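Local coordinates for DPS family protein (Vibrio cholerae O1 biovar El Tor, PDB 3IQ1) that probably oxidises ferrous iron and stores it in ferric form inside a hollow shell of twelve subunits, as in other members of the Dps family, at residues 27-33 with 88-94; 23-27 with 70-74. One frame throughout, in Å; residues are numbered along the deposited sequence.

Contact 1. Residues 27-33 with 88-94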
ATOM      1  N   LEU B  27      10.650  26.258 -22.785  1.00  5.29           N
ATOM      2  CA  LEU B  27      10.620  26.306 -21.315  1.00  5.39           C
ATOM      3  C   LEU B  27      10.018  27.621 -20.837  1.00  5.73           C
ATOM      4  O   LEU B  27       9.191  27.616 -19.936  1.00  5.37           O
ATOM      5  CB  LEU B  27      12.044  26.097 -20.782  1.00  6.22           C
ATOM      6  CG  LEU B  27      12.222  26.246 -19.280  1.00  5.11           C
ATOM      7  CD1 LEU B  27      11.347  25.269 -18.521  1.00  8.15           C
ATOM      8  CD2 LEU B  27      13.675  26.064 -18.920  1.00  4.31           C
ATOM      9  N   ALA B  28      10.400  28.729 -21.458  1.00  5.93           N
ATOM     10  CA  ALA B  28       9.793  30.037 -21.152  1.00  6.03           C
ATOM     11  C   ALA B  28       8.286  30.051 -21.313  1.00  6.16           C
ATOM     12  O   ALA B  28       7.567  30.561 -20.452  1.00  6.33           O
ATOM     13  CB  ALA B  28      10.422  31.117 -22.010  1.00  5.29           C
ATOM     14  N   ASN B  29       7.817  29.478 -22.427  1.00  6.10           N
ATOM     15  CA  ASN B  29       6.405  29.360 -22.652  1.00  5.94           C
ATOM     16  C   ASN B  29       5.752  28.492 -21.590  1.00  5.97           C
ATOM     17  O   ASN B  29       4.683  28.830 -21.092  1.00  5.79           O
ATOM     18  CB  ASN B  29       6.132  28.837 -24.044  1.00  7.19           C
ATOM     19  CG  ASN B  29       6.310  29.931 -25.120  1.00  8.17           C
ATOM     20  OD1 ASN B  29       6.975  29.681 -26.165  1.00 20.55           O
ATOM     21  ND2 ASN B  29       5.753  31.062 -24.922  1.00  3.96           N
ATOM     22  N   TYR B  30       6.343  27.340 -21.284  1.00  5.79           N
ATOM     23  CA  TYR B  30       5.804  26.508 -20.219  1.00  5.47           C
ATOM     24  C   TYR B  30       5.637  27.232 -18.913  1.00  5.42           C
ATOM     25  O   TYR B  30       4.653  27.016 -18.184  1.00  5.41           O
ATOM     26  CB  TYR B  30       6.626  25.245 -19.986  1.00  5.62           C
ATOM     27  CG  TYR B  30       6.244  24.035 -20.773  1.00  3.73           C
ATOM     28  CD1 TYR B  30       6.787  23.771 -22.018  1.00  5.90           C
ATOM     29  CD2 TYR B  30       5.343  23.135 -20.277  1.00  5.26           C
ATOM     30  CE1 TYR B  30       6.442  22.662 -22.731  1.00  5.59           C
ATOM     31  CE2 TYR B  30       5.012  21.981 -21.012  1.00  3.40           C
ATOM     32  CZ  TYR B  30       5.533  21.770 -22.221  1.00  4.33           C
ATOM     33  OH  TYR B  30       5.152  20.634 -22.924  1.00  4.30           O
ATOM     34  N   GLN B  31       6.618  28.036 -18.562  1.00  4.39           N
ATOM     35  CA  GLN B  31       6.686  28.645 -17.239  1.00  3.61           C
ATOM     36  C   GLN B  31       5.562  29.698 -17.132  1.00  5.49           C
ATOM     37  O   GLN B  31       4.812  29.706 -16.134  1.00  5.21           O
ATOM     38  CB  GLN B  31       8.085  29.210 -16.998  1.00  3.72           C
ATOM     39  CG  GLN B  31       9.121  28.139 -16.684  1.00  7.27           C
ATOM     40  CD  GLN B  31       9.096  27.644 -15.246  1.00  9.11           C
ATOM     41  OE1 GLN B  31       8.010  27.480 -14.666  1.00 14.05           O
ATOM     42  NE2 GLN B  31      10.274  27.305 -14.696  1.00  8.44           N
ATOM     43  N   VAL B  32       5.426  30.561 -18.151  1.00  4.74           N
ATOM     44  CA  VAL B  32       4.324  31.518 -18.168  1.00  5.50           C
ATOM     45  C   VAL B  32       2.969  30.824 -18.187  1.00  5.34           C
ATOM     46  O   VAL B  32       2.054  31.203 -17.446  1.00  5.89           O
ATOM     47  CB  VAL B  32       4.453  32.523 -19.316  1.00  4.74           C
ATOM     48  CG1 VAL B  32       3.232  33.515 -19.352  1.00  7.57           C
ATOM     49  CG2 VAL B  32       5.751  33.353 -19.189  1.00  6.31           C
ATOM     50  N   PHE B  33       2.854  29.747 -18.942  1.00  6.66           N
ATOM     51  CA  PHE B  33       1.611  29.019 -19.023  1.00  5.77           C
ATOM     52  C   PHE B  33       1.259  28.352 -17.679  1.00  6.42           C
ATOM     53  O   PHE B  33       0.084  28.334 -17.276  1.00  6.47           O
ATOM     54  CB  PHE B  33       1.773  27.990 -20.134  1.00  7.42           C
ATOM     55  CG  PHE B  33       0.495  27.291 -20.568  1.00  6.14           C
ATOM     56  CD1 PHE B  33      -0.655  27.989 -20.926  1.00  7.12           C
ATOM     57  CD2 PHE B  33       0.510  25.933 -20.748  1.00  8.55           C
ATOM     58  CE1 PHE B  33      -1.775  27.363 -21.391  1.00  7.05           C
ATOM     59  CE2 PHE B  33      -0.637  25.269 -21.224  1.00  7.31           C
ATOM     60  CZ  PHE B  33      -1.784  25.997 -21.560  1.00  8.33           C
ATOM     61  N   TYR B  88      12.229  34.382 -18.497  1.00  9.16           N
ATOM     62  CA  TYR B  88      11.048  33.798 -19.112  1.00  8.83           C
ATOM     63  C   TYR B  88      10.133  34.858 -19.721  1.00  8.04           C
ATOM     64  O   TYR B  88       9.625  34.660 -20.821  1.00  8.80           O
ATOM     65  CB  TYR B  88      10.262  32.936 -18.107  1.00  8.92           C
ATOM     66  CG  TYR B  88      10.998  31.803 -17.442  1.00  7.81           C
ATOM     67  CD1 TYR B  88      11.840  30.994 -18.162  1.00  9.98           C
ATOM     68  CD2 TYR B  88      10.752  31.471 -16.139  1.00  9.71           C
ATOM     69  CE1 TYR B  88      12.507  29.935 -17.573  1.00  8.09           C
ATOM     70  CE2 TYR B  88      11.397  30.433 -15.552  1.00 10.56           C
ATOM     71  CZ  TYR B  88      12.279  29.655 -16.245  1.00  9.44           C
ATOM     72  OH  TYR B  88      12.886  28.536 -15.673  1.00  9.61           O
ATOM     73  N   LEU B  89       9.918  35.986 -19.048  1.00  7.64           N
ATOM     74  CA  LEU B  89       9.067  37.027 -19.604  1.00  8.32           C
ATOM     75  C   LEU B  89       9.644  37.633 -20.896  1.00  8.34           C
ATOM     76  O   LEU B  89       8.876  38.041 -21.772  1.00 11.36           O
ATOM     77  CB  LEU B  89       8.840  38.114 -18.579  1.00  8.67           C
ATOM     78  CG  LEU B  89       7.897  37.743 -17.450  1.00  7.23           C
ATOM     79  CD1 LEU B  89       7.888  38.859 -16.414  1.00 10.26           C
ATOM     80  CD2 LEU B  89       6.498  37.434 -17.926  1.00 10.02           C
ATOM     81  N   LYS B  90      10.969  37.731 -20.987  1.00  8.86           N
ATOM     82  CA  LYS B  90      11.622  38.208 -22.203  1.00  9.97           C
ATOM     83  C   LYS B  90      11.429  37.264 -23.372  1.00  8.52           C
ATOM     84  O   LYS B  90      11.285  37.710 -24.507  1.00 11.40           O
ATOM     85  CB  LYS B  90      13.102  38.442 -21.960  1.00 10.32           C
ATOM     86  CG  LYS B  90      13.812  39.157 -23.064  1.00 16.73           C
ATOM     87  CD  LYS B  90      15.206  39.571 -22.625  1.00 21.97           C
ATOM     88  CE  LYS B  90      16.120  39.875 -23.818  1.00 25.84           C
ATOM     89  NZ  LYS B  90      17.432  40.444 -23.341  1.00 29.53           N
ATOM     90  N   ALA B  91      11.464  35.974 -23.108  1.00  7.86           N
ATOM     91  CA  ALA B  91      11.473  34.934 -24.173  1.00  6.48           C
ATOM     92  C   ALA B  91      10.116  34.389 -24.567  1.00  7.63           C
ATOM     93  O   ALA B  91       9.980  33.879 -25.684  1.00  9.47           O
ATOM     94  CB  ALA B  91      12.359  33.743 -23.752  1.00  7.59           C
ATOM     95  N   ALA B  92       9.117  34.432 -23.693  1.00  8.12           N
ATOM     96  CA  ALA B  92       7.854  33.731 -23.941  1.00  7.62           C
ATOM     97  C   ALA B  92       6.989  34.413 -24.991  1.00  8.91           C
ATOM     98  O   ALA B  92       6.978  35.655 -25.072  1.00  9.32           O
ATOM     99  CB  ALA B  92       7.071  33.638 -22.677  1.00  9.20           C
ATOM    100  N   GLN B  93       6.286  33.612 -25.770  1.00  6.67           N
ATOM    101  CA  GLN B  93       5.221  34.044 -26.655  1.00  7.70           C
ATOM    102  C   GLN B  93       3.886  34.032 -25.924  1.00  6.81           C
ATOM    103  O   GLN B  93       3.095  34.885 -26.095  1.00  7.45           O
ATOM    104  CB  GLN B  93       5.114  33.207 -27.949  1.00  8.34           C
ATOM    105  CG  GLN B  93       4.022  33.821 -28.883  1.00 12.30           C
ATOM    106  CD  GLN B  93       3.510  32.959 -30.058  1.00 17.08           C
ATOM    107  OE1 GLN B  93       4.019  31.935 -30.349  1.00 18.58           O
ATOM    108  NE2 GLN B  93       2.484  33.430 -30.703  1.00 13.71           N
ATOM    109  N   ILE B  94       3.665  33.029 -25.093  1.00  5.41           N
ATOM    110  CA  ILE B  94       2.435  32.997 -24.297  1.00  5.61           C
ATOM    111  C   ILE B  94       2.417  34.219 -23.355  1.00  6.53           C
ATOM    112  O   ILE B  94       3.423  34.508 -22.700  1.00  7.31           O
ATOM    113  CB  ILE B  94       2.316  31.689 -23.484  1.00  4.76           C
ATOM    114  CG1 ILE B  94       2.160  30.508 -24.435  1.00  5.91           C
ATOM    115  CG2 ILE B  94       1.123  31.743 -22.531  1.00  5.14           C
ATOM    116  CD1 ILE B  94       2.064  29.104 -23.763  1.00  5.28           C
TER
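The one hydrogen bond assigned between residues 27-33 and 88-94 runs from Gln31 NE2 to Tyr88 OH, 3.0 Å long with an N-H...O angle of 154°. Tyr88 OH is also hydrogen-bonded to the carbonyl of Met82, so the phenol links the long helix to the chain leading into the short one. The same two residues meet a second way: Gln31 CG lies over one face of the Tyr88 ring, 3.6 Å from its centroid and 19° off the normal, a CH-pi contact.

Small residues let the backbones come close. The CA atoms of Ala28 and Tyr88 are 4.5 Å apart and those of Asn29 and Ala92 4.8 Å; Ala28 CB reaches Ala91 CB at 3.7 Å, while Ala28 CA is 3.7 Å from Tyr88 CD1. The motif is the one that sets Dps proteins apart from classical ferritins: a short helix, here 85-91, inserted in the long connection between the second and third helices of the four-helix bundle and lying against the first, helix 13-43.

Beyond the short helix, Ala92 leaves helical geometry (phi/psi -74°/145°), and the non-helical chain 92-94 crosses Val32 and Phe33. Val32 CG2 packs on Ala92 CB at 3.7 Å, Val32 CG1 lies 3.5 Å from Ile94 O, and Ile94 CD1 comes within 3.8 Å of Phe33 CB. A neighbouring subunit adds its Met35 against Gln31 and Tyr88, and its Phe85 against Val32 and Leu89.

Contact 2. Residues 23-27 with 70-74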
ATOM      1  N   LEU B  23      14.680  24.769 -27.085  1.00  4.45           N
ATOM      2  CA  LEU B  23      14.143  24.197 -25.882  1.00  4.32           C
ATOM      3  C   LEU B  23      13.960  25.242 -24.749  1.00  4.26           C
ATOM      4  O   LEU B  23      13.023  25.165 -23.965  1.00  5.00           O
ATOM      5  CB  LEU B  23      14.941  23.005 -25.408  1.00  5.83           C
ATOM      6  CG  LEU B  23      14.878  21.723 -26.301  1.00  4.38           C
ATOM      7  CD1 LEU B  23      16.009  20.793 -25.921  1.00  7.42           C
ATOM      8  CD2 LEU B  23      13.510  21.012 -26.175  1.00  5.11           C
ATOM      9  N   ASN B  24      14.895  26.155 -24.629  1.00  3.70           N
ATOM     10  CA  ASN B  24      14.798  27.212 -23.659  1.00  3.89           C
ATOM     11  C   ASN B  24      13.642  28.122 -23.972  1.00  4.75           C
ATOM     12  O   ASN B  24      12.934  28.561 -23.039  1.00  4.30           O
ATOM     13  CB  ASN B  24      16.095  28.038 -23.611  1.00  3.97           C
ATOM     14  CG  ASN B  24      16.968  27.680 -22.484  1.00  5.77           C
ATOM     15  OD1 ASN B  24      18.227  27.610 -22.639  1.00  9.67           O
ATOM     16  ND2 ASN B  24      16.365  27.467 -21.325  1.00  3.19           N
ATOM     17  N   ASN B  25      13.392  28.415 -25.249  1.00  5.66           N
ATOM     18  CA  ASN B  25      12.188  29.239 -25.578  1.00  5.86           C
ATOM     19  C   ASN B  25      10.917  28.486 -25.234  1.00  6.05           C
ATOM     20  O   ASN B  25       9.943  29.027 -24.750  1.00  6.03           O
ATOM     21  CB  ASN B  25      12.198  29.694 -27.031  1.00  6.59           C
ATOM     22  CG  ASN B  25      13.231  30.745 -27.288  1.00 10.47           C
ATOM     23  OD1 ASN B  25      13.620  31.529 -26.379  1.00 12.37           O
ATOM     24  ND2 ASN B  25      13.663  30.834 -28.564  1.00 12.39           N
ATOM     25  N   LEU B  26      10.939  27.184 -25.456  1.00  5.69           N
ATOM     26  CA  LEU B  26       9.810  26.350 -25.060  1.00  5.48           C
ATOM     27  C   LEU B  26       9.580  26.404 -23.551  1.00  5.22           C
ATOM     28  O   LEU B  26       8.448  26.507 -23.098  1.00  4.83           O
ATOM     29  CB  LEU B  26       9.996  24.924 -25.528  1.00  5.09           C
ATOM     30  CG  LEU B  26       8.872  23.903 -25.247  1.00  4.95           C
ATOM     31  CD1 LEU B  26       7.594  24.218 -25.968  1.00  5.41           C
ATOM     32  CD2 LEU B  26       9.375  22.510 -25.594  1.00  5.24           C
ATOM     33  N   LEU B  27      10.650  26.258 -22.785  1.00  5.29           N
ATOM     34  CA  LEU B  27      10.620  26.306 -21.315  1.00  5.39           C
ATOM     35  C   LEU B  27      10.018  27.621 -20.837  1.00  5.73           C
ATOM     36  O   LEU B  27       9.191  27.616 -19.936  1.00  5.37           O
ATOM     37  CB  LEU B  27      12.044  26.097 -20.782  1.00  6.22           C
ATOM     38  CG  LEU B  27      12.222  26.246 -19.280  1.00  5.11           C
ATOM     39  CD1 LEU B  27      11.347  25.269 -18.521  1.00  8.15           C
ATOM     40  CD2 LEU B  27      13.675  26.064 -18.920  1.00  4.31           C
ATOM     41  N   LEU B  70      12.177  19.164 -19.144  1.00  6.71           N
ATOM     42  CA  LEU B  70      12.712  20.049 -20.154  1.00  8.37           C
ATOM     43  C   LEU B  70      13.991  20.760 -19.719  1.00  8.30           C
ATOM     44  O   LEU B  70      14.982  20.775 -20.449  1.00  7.10           O
ATOM     45  CB  LEU B  70      11.607  21.030 -20.528  1.00  8.93           C
ATOM     46  CG  LEU B  70      11.740  22.002 -21.611  1.00 13.23           C
ATOM     47  CD1 LEU B  70      12.217  21.304 -22.919  1.00 10.23           C
ATOM     48  CD2 LEU B  70      10.326  22.660 -21.812  1.00 11.60           C
ATOM     49  N   ALA B  71      14.017  21.311 -18.497  1.00  8.39           N
ATOM     50  CA  ALA B  71      15.237  21.904 -17.983  1.00  8.89           C
ATOM     51  C   ALA B  71      16.366  20.860 -17.923  1.00  7.81           C
ATOM     52  O   ALA B  71      17.495  21.194 -18.302  1.00  9.18           O
ATOM     53  CB  ALA B  71      15.020  22.495 -16.571  1.00  9.10           C
ATOM     54  N   GLU B  72      16.044  19.640 -17.521  1.00  8.26           N
ATOM     55  CA  GLU B  72      17.041  18.537 -17.456  1.00  7.82           C
ATOM     56  C   GLU B  72      17.555  18.186 -18.867  1.00  7.35           C
ATOM     57  O   GLU B  72      18.740  17.880 -19.032  1.00  6.95           O
ATOM     58  CB  GLU B  72      16.461  17.300 -16.830  1.00  9.80           C
ATOM     59  CG  GLU B  72      16.176  17.398 -15.423  1.00 17.84           C
ATOM     60  CD  GLU B  72      15.782  16.055 -14.871  1.00 23.16           C
ATOM     61  OE1 GLU B  72      15.169  15.200 -15.618  1.00 28.39           O
ATOM     62  OE2 GLU B  72      16.085  15.893 -13.690  1.00 28.32           O
ATOM     63  N   ARG B  73      16.688  18.207 -19.867  1.00  7.15           N
ATOM     64  CA  ARG B  73      17.135  17.944 -21.258  1.00  5.27           C
ATOM     65  C   ARG B  73      18.128  19.027 -21.714  1.00  6.72           C
ATOM     66  O   ARG B  73      19.102  18.739 -22.347  1.00  6.31           O
ATOM     67  CB  ARG B  73      15.954  17.847 -22.245  1.00  5.24           C
ATOM     68  CG  ARG B  73      16.319  17.386 -23.628  1.00  5.25           C
ATOM     69  CD  ARG B  73      16.885  15.967 -23.677  1.00  6.35           C
ATOM     70  NE  ARG B  73      17.598  15.706 -24.909  1.00  6.68           N
ATOM     71  CZ  ARG B  73      18.448  14.700 -25.073  1.00  6.99           C
ATOM     72  NH1 ARG B  73      18.585  13.799 -24.101  1.00  6.33           N
ATOM     73  NH2 ARG B  73      19.100  14.543 -26.216  1.00  5.52           N
ATOM     74  N   ILE B  74      17.851  20.287 -21.393  1.00  6.12           N
ATOM     75  CA  ILE B  74      18.751  21.396 -21.710  1.00  6.54           C
ATOM     76  C   ILE B  74      20.106  21.183 -21.053  1.00  5.87           C
ATOM     77  O   ILE B  74      21.170  21.312 -21.694  1.00  6.84           O
ATOM     78  CB  ILE B  74      18.110  22.749 -21.330  1.00  6.48           C
ATOM     79  CG1 ILE B  74      16.888  23.029 -22.244  1.00  8.44           C
ATOM     80  CG2 ILE B  74      19.172  23.882 -21.368  1.00  8.43           C
ATOM     81  CD1 ILE B  74      15.896  24.122 -21.719  1.00  8.63           C
TER
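Leu70 is the main bump on helix 49-76 here, burying 86 Å² against residues 23-27. Its CA-to-CB bond points toward helix 13-43, and its two methyls enter a hollow formed by Leu23, Leu26 and Leu27: Leu70 CD1 meets Leu23 CD2 at 3.5 Å, and Leu70 CD2 lies 3.9 Å from Leu26 CD2 and 3.7 Å from Leu27 CA. One turn on, Ile74 repeats the insertion. Its CG1 packs 3.7 Å from Leu23 CB, while its CD1 runs between Leu23 and Leu27 to touch the Asn24 side chain (Ile74 CD1 to Asn24 CG 3.8 Å) and lies 4.1 Å from Leu27 CD2.

The short segment axes approach to 9.8 Å at an angle of 159°, the near-antiparallel pairing of the first two helices in a ferritin-like four-helix bundle. Register agrees with that direction, since Leu23 lies nearest Ile74 (CA-CA 6.8 Å) and Leu27 nearest Leu70 (6.7 Å).

Going the other way, Leu23 projects between Leu70 and Ile74, its CD1 touching the aliphatic Arg73 CG at 4.1 Å. Helices 103-131 and 134-158 supply Ile124 and Met140 around Leu23, continuing the apolar core across the bundle. The charged guanidinium of Arg73 forms salt bridges with Asp133 of its own chain and Glu148 of another subunit.

Helix 13-43 carries one half of both contacts, and Leu27 belongs to each: its side chain meets Leu70 and Ile74 in contact 2 and the Tyr88 ring in contact 1. The centres are about 11 Å apart, each about 8 Å from the centre of the chain. Direct packing also joins them, with Tyr30 CD1 3.7 Å from Leu70 CD2 and Ala91 CB 3.7 Å from Asn25 OD1. Contact 2 is wholly buried between two bundle helices, whereas contact 1 is partly buried and fastens the inserted helix 85-91 on the outside of that bundle. The subunit giving Met35 and Phe85 to contact 1 also packs its Trp42 on Ala71 in contact 2; the one bringing Glu148 to Arg73 is another copy.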